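Local coordinates for PHD finger protein 14 (Danio rerio, PDB 7D86) that binds histone H3, preferring the unmodified form, and represses PDGFRA expression, here seen through its PZP domain of two PHD fingers around a C2HC zinc knuckle, at residues C75-S80 and R92-V97; V96-Y101 and F157-A162. All coordinates share one frame; numbering follows the deposited sequence.

Contact 1 (C75-S80 and R92-V97); sequences CELCPS and RWVHVV. With ZN (zinc ion), chain C.
Cys75, Cys78 and His95 converge on one zinc ion, the cysteines through their sulfurs and the histidine through ND1, which stands 2.0 Å from the metal; Cys98 supplies the fourth ligand. Cys78 SG lies at the edge of the imidazole, near its plane, as does the carbonyl O of Ser80, whose distance to His95 CE1 is 3.0 Å. Away from the metal, His95 NE2 is hydrogen-bonded to second-shell Asp82 O, which helps, with the zinc bond, to fix the imidazole's rotation.

With SG anti to the backbone N (chi1 -175°), Cys75 turns its sulfur toward two N-H groups besides the zinc. His95 N donates to Cys75 SG over 3.3 Å at 163°, and Leu77 N donates as well; such bonds probably temper the thiolate charge. Next along, Glu76 N hydrogen-bonds to Trp93 O (2.9 Å). Further out, the Glu76 carboxylate rests against the aliphatic part of Arg92, Glu76 OE2 lying 3.3 Å from Arg92 CD, while a water joins Glu76 OE2 to Trp93 N. Leu77 CG meets Val94 CG1 at 3.9 Å. A CxxC loop facing a strand-borne histidine, with amides directed at a sulfur, is the zinc knuckle of the C2HC pre-PHD finger.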
ATOM      1  N   CYS A  75      -1.066 -11.060   0.132  1.00 31.32           N
ATOM      2  CA  CYS A  75      -0.996 -10.255  -1.077  1.00 33.49           C
ATOM      3  C   CYS A  75      -0.281 -11.026  -2.177  1.00 36.64           C
ATOM      4  O   CYS A  75       0.720 -11.703  -1.929  1.00 37.89           O
ATOM      5  CB  CYS A  75      -0.270  -8.933  -0.801  1.00 28.88           C
ATOM      6  SG  CYS A  75      -0.252  -7.800  -2.209  1.00 29.37           S
ATOM      7  N   GLU A  76      -0.797 -10.921  -3.402  1.00 33.29           N
ATOM      8  CA  GLU A  76      -0.114 -11.524  -4.538  1.00 33.04           C
ATOM      9  C   GLU A  76       1.210 -10.840  -4.847  1.00 33.58           C
ATOM     10  O   GLU A  76       2.031 -11.406  -5.579  1.00 37.60           O
ATOM     11  CB  GLU A  76      -1.009 -11.477  -5.778  1.00 36.28           C
ATOM     12  CG  GLU A  76      -2.279 -12.324  -5.651  1.00 39.13           C
ATOM     13  CD  GLU A  76      -1.969 -13.787  -5.409  1.00 46.98           C
ATOM     14  OE1 GLU A  76      -1.182 -14.371  -6.188  1.00 48.94           O
ATOM     15  OE2 GLU A  76      -2.506 -14.357  -4.435  1.00 49.04           O
ATOM     16  N   LEU A  77       1.440  -9.646  -4.308  1.00 28.91           N
ATOM     17  CA  LEU A  77       2.536  -8.803  -4.762  1.00 32.87           C
ATOM     18  C   LEU A  77       3.584  -8.530  -3.699  1.00 32.31           C
ATOM     19  O   LEU A  77       4.585  -7.869  -4.004  1.00 33.98           O
ATOM     20  CB  LEU A  77       1.996  -7.461  -5.278  1.00 27.48           C
ATOM     21  CG  LEU A  77       0.904  -7.489  -6.348  1.00 33.67           C
ATOM     22  CD1 LEU A  77       0.412  -6.064  -6.591  1.00 28.78           C
ATOM     23  CD2 LEU A  77       1.408  -8.114  -7.652  1.00 39.41           C
ATOM     24  N   CYS A  78       3.394  -9.000  -2.471  1.00 28.03           N
ATOM     25  CA  CYS A  78       4.312  -8.700  -1.383  1.00 32.28           C
ATOM     26  C   CYS A  78       4.068  -9.692  -0.253  1.00 35.90           C
ATOM     27  O   CYS A  78       3.015 -10.348  -0.217  1.00 35.76           O
ATOM     28  CB  CYS A  78       4.126  -7.258  -0.875  1.00 32.55           C
ATOM     29  SG  CYS A  78       2.758  -7.116   0.302  1.00 33.66           S
ATOM     30  N   PRO A  79       5.015  -9.837   0.677  1.00 32.28           N
ATOM     31  CA  PRO A  79       4.854 -10.819   1.757  1.00 35.12           C
ATOM     32  C   PRO A  79       4.106 -10.326   2.986  1.00 35.23           C
ATOM     33  O   PRO A  79       3.829 -11.138   3.880  1.00 38.19           O
ATOM     34  CB  PRO A  79       6.306 -11.163   2.120  1.00 36.39           C
ATOM     35  CG  PRO A  79       7.060  -9.909   1.837  1.00 37.38           C
ATOM     36  CD  PRO A  79       6.397  -9.314   0.607  1.00 33.37           C
ATOM     37  N   SER A  80       3.761  -9.045   3.059  1.00 34.20           N
ATOM     38  CA  SER A  80       3.090  -8.516   4.238  1.00 35.22           C
ATOM     39  C   SER A  80       1.665  -9.037   4.335  1.00 35.88           C
ATOM     40  O   SER A  80       0.939  -9.097   3.341  1.00 34.86           O
ATOM     41  CB  SER A  80       3.073  -6.992   4.199  1.00 41.18           C
ATOM     42  OG  SER A  80       2.241  -6.474   5.222  1.00 43.52           O
ATOM     43  N   ARG A  92      -8.101 -13.462  -6.142  1.00 38.18           N
ATOM     44  CA  ARG A  92      -7.026 -13.366  -5.172  1.00 39.71           C
ATOM     45  C   ARG A  92      -7.052 -11.975  -4.554  1.00 35.36           C
ATOM     46  O   ARG A  92      -7.976 -11.195  -4.783  1.00 38.63           O
ATOM     47  CB  ARG A  92      -5.690 -13.716  -5.832  1.00 40.03           C
ATOM     48  CG  ARG A  92      -5.660 -15.166  -6.315  1.00 46.49           C
ATOM     49  CD  ARG A  92      -4.316 -15.556  -6.912  1.00 52.41           C
ATOM     50  NE  ARG A  92      -4.326 -16.930  -7.400  1.00 60.15           N
ATOM     51  CZ  ARG A  92      -4.805 -17.289  -8.585  1.00 69.24           C
ATOM     52  NH1 ARG A  92      -4.784 -18.563  -8.958  1.00 74.12           N
ATOM     53  NH2 ARG A  92      -5.309 -16.370  -9.397  1.00 69.87           N
ATOM     54  N   TRP A  93      -6.036 -11.655  -3.759  1.00 34.53           N
ATOM     55  CA  TRP A  93      -6.038 -10.449  -2.949  1.00 28.34           C
ATOM     56  C   TRP A  93      -4.724  -9.699  -3.115  1.00 29.31           C
ATOM     57  O   TRP A  93      -3.658 -10.305  -3.260  1.00 34.40           O
ATOM     58  CB  TRP A  93      -6.275 -10.790  -1.471  1.00 32.94           C
ATOM     59  CG  TRP A  93      -7.621 -11.419  -1.262  1.00 36.62           C
ATOM     60  CD1 TRP A  93      -7.939 -12.749  -1.356  1.00 39.55           C
ATOM     61  CD2 TRP A  93      -8.832 -10.737  -0.937  1.00 36.30           C
ATOM     62  NE1 TRP A  93      -9.282 -12.931  -1.105  1.00 40.43           N
ATOM     63  CE2 TRP A  93      -9.851 -11.712  -0.843  1.00 43.68           C
ATOM     64  CE3 TRP A  93      -9.154  -9.398  -0.706  1.00 35.93           C
ATOM     65  CZ2 TRP A  93     -11.169 -11.383  -0.528  1.00 44.81           C
ATOM     66  CZ3 TRP A  93     -10.455  -9.071  -0.401  1.00 37.17           C
ATOM     67  CH2 TRP A  93     -11.450 -10.058  -0.311  1.00 41.61           C
ATOM     68  N   VAL A  94      -4.821  -8.373  -3.116  1.00 33.57           N
ATOM     69  CA  VAL A  94      -3.653  -7.499  -3.119  1.00 26.96           C
ATOM     70  C   VAL A  94      -3.897  -6.337  -2.162  1.00 28.99           C
ATOM     71  O   VAL A  94      -5.034  -5.907  -1.958  1.00 33.20           O
ATOM     72  CB  VAL A  94      -3.328  -6.973  -4.542  1.00 36.54           C
ATOM     73  CG1 VAL A  94      -2.879  -8.112  -5.447  1.00 36.64           C
ATOM     74  CG2 VAL A  94      -4.529  -6.259  -5.137  1.00 36.31           C
ATOM     75  N   HIS A  95      -2.813  -5.810  -1.586  1.00 28.18           N
ATOM     76  CA  HIS A  95      -2.917  -4.559  -0.841  1.00 30.96           C
ATOM     77  C   HIS A  95      -3.399  -3.436  -1.749  1.00 31.97           C
ATOM     78  O   HIS A  95      -3.007  -3.339  -2.919  1.00 27.68           O
ATOM     79  CB  HIS A  95      -1.567  -4.150  -0.235  1.00 27.99           C
ATOM     80  CG  HIS A  95      -1.094  -5.039   0.861  1.00 26.62           C
ATOM     81  ND1 HIS A  95      -0.029  -5.897   0.709  1.00 30.52           N
ATOM     82  CD2 HIS A  95      -1.543  -5.215   2.128  1.00 32.05           C
ATOM     83  CE1 HIS A  95       0.156  -6.568   1.830  1.00 31.06           C
ATOM     84  NE2 HIS A  95      -0.747  -6.170   2.709  1.00 31.40           N
ATOM     85  N   VAL A  96      -4.244  -2.563  -1.199  1.00 31.91           N
ATOM     86  CA  VAL A  96      -4.530  -1.305  -1.880  1.00 29.48           C
ATOM     87  C   VAL A  96      -3.228  -0.565  -2.179  1.00 30.53           C
ATOM     88  O   VAL A  96      -3.031  -0.044  -3.283  1.00 31.14           O
ATOM     89  CB  VAL A  96      -5.491  -0.443  -1.040  1.00 31.82           C
ATOM     90  CG1 VAL A  96      -5.531   0.977  -1.577  1.00 31.71           C
ATOM     91  CG2 VAL A  96      -6.890  -1.064  -1.010  1.00 30.82           C
ATOM     92  N   VAL A  97      -2.310  -0.528  -1.214  1.00 28.07           N
ATOM     93  CA  VAL A  97      -1.082   0.239  -1.428  1.00 30.08           C
ATOM     94  C   VAL A  97      -0.227  -0.405  -2.516  1.00 31.55           C
ATOM     95  O   VAL A  97       0.365   0.292  -3.349  1.00 30.58           O
ATOM     96  CB  VAL A  97      -0.316   0.414  -0.099  1.00 33.96           C
ATOM     97  CG1 VAL A  97       0.358  -0.875   0.340  1.00 28.99           C
ATOM     98  CG2 VAL A  97       0.692   1.537  -0.219  1.00 36.85           C
TER
HETATM   99 ZN    ZN C 502       1.059  -6.275  -0.932  1.00 32.58          ZN
HETATM  100  O   HOH W   1      -3.901 -13.440  -2.487  1.00 35.97           O

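Contact 2 (V96-Y101 and F157-A162); sequences VVCALY and FHVTCA. With ZN (zinc ion), chain D; ZN (zinc ion), chain C.
Val159 sets its two methyls against Val97 and Tyr101 on helix 96-101. Val159 CG1, anti to the backbone N (chi1 176°), lies 3.5 Å from Val97 O and 3.9 Å from Val97 CG2, and the two valines lie alongside, running opposite ways. The same methyl lies obliquely by the Tyr101 ring, while Val159 CG2 meets Tyr101 CB at 3.7 Å, the two side chains set roughly perpendicular. The ring is held from beyond this pair: Tyr101 OH is hydrogen-bonded to Ser169 O, and Phe181 meets the ring edge-to-face.

On another flank of the helix Cys98 turns its zinc-bound sulfur to within 3.8 Å of Val159 CB. Thr160 adds a methyl beside it, Thr160 CG2 lying 3.9 Å from Cys98 SG and 3.7 Å from Val97 CG1. An alanine in place of Val159 would keep the CB touch on the Cys98 sulfur but lose both methyls, which would probably open a gap against Val97 and Tyr101.

No hydrogen bond spans the segments, which meet by van der Waals contact, mostly of apolar groups. Leu168 and Ile146 also pack on Val159. His158 ND1 and Cys161 SG bind another zinc ion, completed by Cys131 and Cys134. Two short helices, each carrying a zinc-bound cysteine and preceded by a zinc-bound histidine, pack together in the extended PHD module, where the pre-PHD knuckle meets the second PHD finger.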
ATOM      1  N   VAL A  96      -4.244  -2.563  -1.199  1.00 31.91           N
ATOM      2  CA  VAL A  96      -4.530  -1.305  -1.880  1.00 29.48           C
ATOM      3  C   VAL A  96      -3.228  -0.565  -2.179  1.00 30.53           C
ATOM      4  O   VAL A  96      -3.031  -0.044  -3.283  1.00 31.14           O
ATOM      5  CB  VAL A  96      -5.491  -0.443  -1.040  1.00 31.82           C
ATOM      6  CG1 VAL A  96      -5.531   0.977  -1.577  1.00 31.71           C
ATOM      7  CG2 VAL A  96      -6.890  -1.064  -1.010  1.00 30.82           C
ATOM      8  N   VAL A  97      -2.310  -0.528  -1.214  1.00 28.07           N
ATOM      9  CA  VAL A  97      -1.082   0.239  -1.428  1.00 30.08           C
ATOM     10  C   VAL A  97      -0.227  -0.405  -2.516  1.00 31.55           C
ATOM     11  O   VAL A  97       0.365   0.292  -3.349  1.00 30.58           O
ATOM     12  CB  VAL A  97      -0.316   0.414  -0.099  1.00 33.96           C
ATOM     13  CG1 VAL A  97       0.358  -0.875   0.340  1.00 28.99           C
ATOM     14  CG2 VAL A  97       0.692   1.537  -0.219  1.00 36.85           C
ATOM     15  N   CYS A  98      -0.184  -1.737  -2.573  1.00 28.69           N
ATOM     16  CA  CYS A  98       0.590  -2.375  -3.637  1.00 27.18           C
ATOM     17  C   CYS A  98      -0.015  -2.070  -5.001  1.00 32.81           C
ATOM     18  O   CYS A  98       0.712  -1.882  -5.991  1.00 33.01           O
ATOM     19  CB  CYS A  98       0.682  -3.886  -3.401  1.00 30.27           C
ATOM     20  SG  CYS A  98       1.791  -4.341  -2.029  1.00 29.72           S
ATOM     21  N   ALA A  99      -1.343  -1.967  -5.064  1.00 30.68           N
ATOM     22  CA  ALA A  99      -1.989  -1.639  -6.329  1.00 31.17           C
ATOM     23  C   ALA A  99      -1.664  -0.220  -6.775  1.00 32.38           C
ATOM     24  O   ALA A  99      -1.608   0.049  -7.978  1.00 30.92           O
ATOM     25  CB  ALA A  99      -3.503  -1.832  -6.214  1.00 31.75           C
ATOM     26  N   LEU A 100      -1.424   0.693  -5.832  1.00 30.36           N
ATOM     27  CA  LEU A 100      -1.131   2.076  -6.206  1.00 29.42           C
ATOM     28  C   LEU A 100       0.269   2.238  -6.772  1.00 33.35           C
ATOM     29  O   LEU A 100       0.519   3.178  -7.536  1.00 35.00           O
ATOM     30  CB  LEU A 100      -1.294   3.000  -5.001  1.00 32.64           C
ATOM     31  CG  LEU A 100      -2.698   2.987  -4.394  1.00 39.40           C
ATOM     32  CD1 LEU A 100      -2.757   3.861  -3.149  1.00 37.70           C
ATOM     33  CD2 LEU A 100      -3.702   3.448  -5.446  1.00 40.72           C
ATOM     34  N   TYR A 101       1.201   1.363  -6.401  1.00 30.91           N
ATOM     35  CA  TYR A 101       2.598   1.622  -6.715  1.00 28.04           C
ATOM     36  C   TYR A 101       3.207   0.652  -7.712  1.00 30.19           C
ATOM     37  O   TYR A 101       4.194   1.008  -8.356  1.00 27.39           O
ATOM     38  CB  TYR A 101       3.445   1.629  -5.430  1.00 26.52           C
ATOM     39  CG  TYR A 101       3.256   2.882  -4.621  1.00 26.70           C
ATOM     40  CD1 TYR A 101       2.202   2.993  -3.713  1.00 28.24           C
ATOM     41  CD2 TYR A 101       4.114   3.971  -4.771  1.00 27.77           C
ATOM     42  CE1 TYR A 101       2.012   4.145  -2.977  1.00 25.33           C
ATOM     43  CE2 TYR A 101       3.932   5.129  -4.026  1.00 29.90           C
ATOM     44  CZ  TYR A 101       2.877   5.208  -3.135  1.00 27.83           C
ATOM     45  OH  TYR A 101       2.670   6.347  -2.401  1.00 30.84           O
ATOM     46  N   PHE A 157      12.415  -2.789  -3.831  1.00 29.40           N
ATOM     47  CA  PHE A 157      11.771  -3.169  -2.581  1.00 24.87           C
ATOM     48  C   PHE A 157      10.289  -3.419  -2.821  1.00 23.41           C
ATOM     49  O   PHE A 157       9.690  -2.862  -3.742  1.00 23.67           O
ATOM     50  CB  PHE A 157      11.952  -2.094  -1.498  1.00 25.93           C
ATOM     51  CG  PHE A 157      12.113  -0.697  -2.041  1.00 28.05           C
ATOM     52  CD1 PHE A 157      11.049  -0.040  -2.635  1.00 28.16           C
ATOM     53  CD2 PHE A 157      13.331  -0.038  -1.935  1.00 31.28           C
ATOM     54  CE1 PHE A 157      11.202   1.254  -3.140  1.00 34.11           C
ATOM     55  CE2 PHE A 157      13.486   1.255  -2.432  1.00 29.06           C
ATOM     56  CZ  PHE A 157      12.417   1.897  -3.030  1.00 30.31           C
ATOM     57  N   HIS A 158       9.702  -4.265  -1.974  1.00 25.60           N
ATOM     58  CA  HIS A 158       8.254  -4.412  -1.984  1.00 22.50           C
ATOM     59  C   HIS A 158       7.609  -3.094  -1.593  1.00 24.89           C
ATOM     60  O   HIS A 158       8.178  -2.305  -0.834  1.00 26.87           O
ATOM     61  CB  HIS A 158       7.806  -5.494  -0.992  1.00 25.21           C
ATOM     62  CG  HIS A 158       8.292  -6.864  -1.326  1.00 27.49           C
ATOM     63  ND1 HIS A 158       9.173  -7.557  -0.523  1.00 30.23           N
ATOM     64  CD2 HIS A 158       8.013  -7.675  -2.374  1.00 27.08           C
ATOM     65  CE1 HIS A 158       9.417  -8.736  -1.065  1.00 26.74           C
ATOM     66  NE2 HIS A 158       8.726  -8.832  -2.188  1.00 31.26           N
ATOM     67  N   VAL A 159       6.388  -2.872  -2.087  1.00 23.84           N
ATOM     68  CA  VAL A 159       5.677  -1.635  -1.775  1.00 23.96           C
ATOM     69  C   VAL A 159       5.462  -1.504  -0.273  1.00 25.96           C
ATOM     70  O   VAL A 159       5.638  -0.425   0.300  1.00 26.75           O
ATOM     71  CB  VAL A 159       4.343  -1.566  -2.537  1.00 26.57           C
ATOM     72  CG1 VAL A 159       3.571  -0.311  -2.126  1.00 24.53           C
ATOM     73  CG2 VAL A 159       4.597  -1.594  -4.041  1.00 24.16           C
ATOM     74  N   THR A 160       5.069  -2.598   0.387  1.00 26.32           N
ATOM     75  CA  THR A 160       4.787  -2.528   1.818  1.00 28.60           C
ATOM     76  C   THR A 160       6.058  -2.451   2.652  1.00 28.62           C
ATOM     77  O   THR A 160       6.042  -1.876   3.748  1.00 28.25           O
ATOM     78  CB  THR A 160       3.939  -3.725   2.250  1.00 29.11           C
ATOM     79  OG1 THR A 160       4.509  -4.935   1.733  1.00 29.34           O
ATOM     80  CG2 THR A 160       2.514  -3.575   1.721  1.00 31.51           C
ATOM     81  N   CYS A 161       7.158  -3.022   2.159  1.00 26.81           N
ATOM     82  CA  CYS A 161       8.437  -2.854   2.833  1.00 29.69           C
ATOM     83  C   CYS A 161       8.896  -1.404   2.759  1.00 30.75           C
ATOM     84  O   CYS A 161       9.368  -0.840   3.752  1.00 30.40           O
ATOM     85  CB  CYS A 161       9.480  -3.799   2.228  1.00 31.18           C
ATOM     86  SG  CYS A 161       9.192  -5.578   2.578  1.00 32.14           S
ATOM     87  N   ALA A 162       8.735  -0.777   1.589  1.00 25.79           N
ATOM     88  CA  ALA A 162       9.021   0.647   1.473  1.00 29.08           C
ATOM     89  C   ALA A 162       8.065   1.465   2.330  1.00 30.86           C
ATOM     90  O   ALA A 162       8.466   2.465   2.940  1.00 29.93           O
ATOM     91  CB  ALA A 162       8.942   1.080   0.002  1.00 26.31           C
TER
HETATM   92 ZN    ZN D 503      10.342  -6.922   1.087  1.00 34.37          ZN
HETATM   93 ZN    ZN C 502       1.059  -6.275  -0.932  1.00 32.58          ZN

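In the fold
From the N terminus, the chain passes the first PHD finger before reaching the loop 75-80. Contact 1 then closes a short excursion, 11 intervening residues that include strand 85-87, by bringing 92-97 back against that loop. The chain runs directly into helix 96-101, sharing Val96 and Val97 with contact 2, which closes a much longer loop of 55 residues through strand 145-147. The two closures therefore follow one another, the second starting where the first ends. They also meet in space: Thr160 packs on Cys78, Ser80 and His95, and Pro79 on His158. Contact 1 is internal to the pre-PHD knuckle; contact 2 joins that knuckle to the second PHD finger.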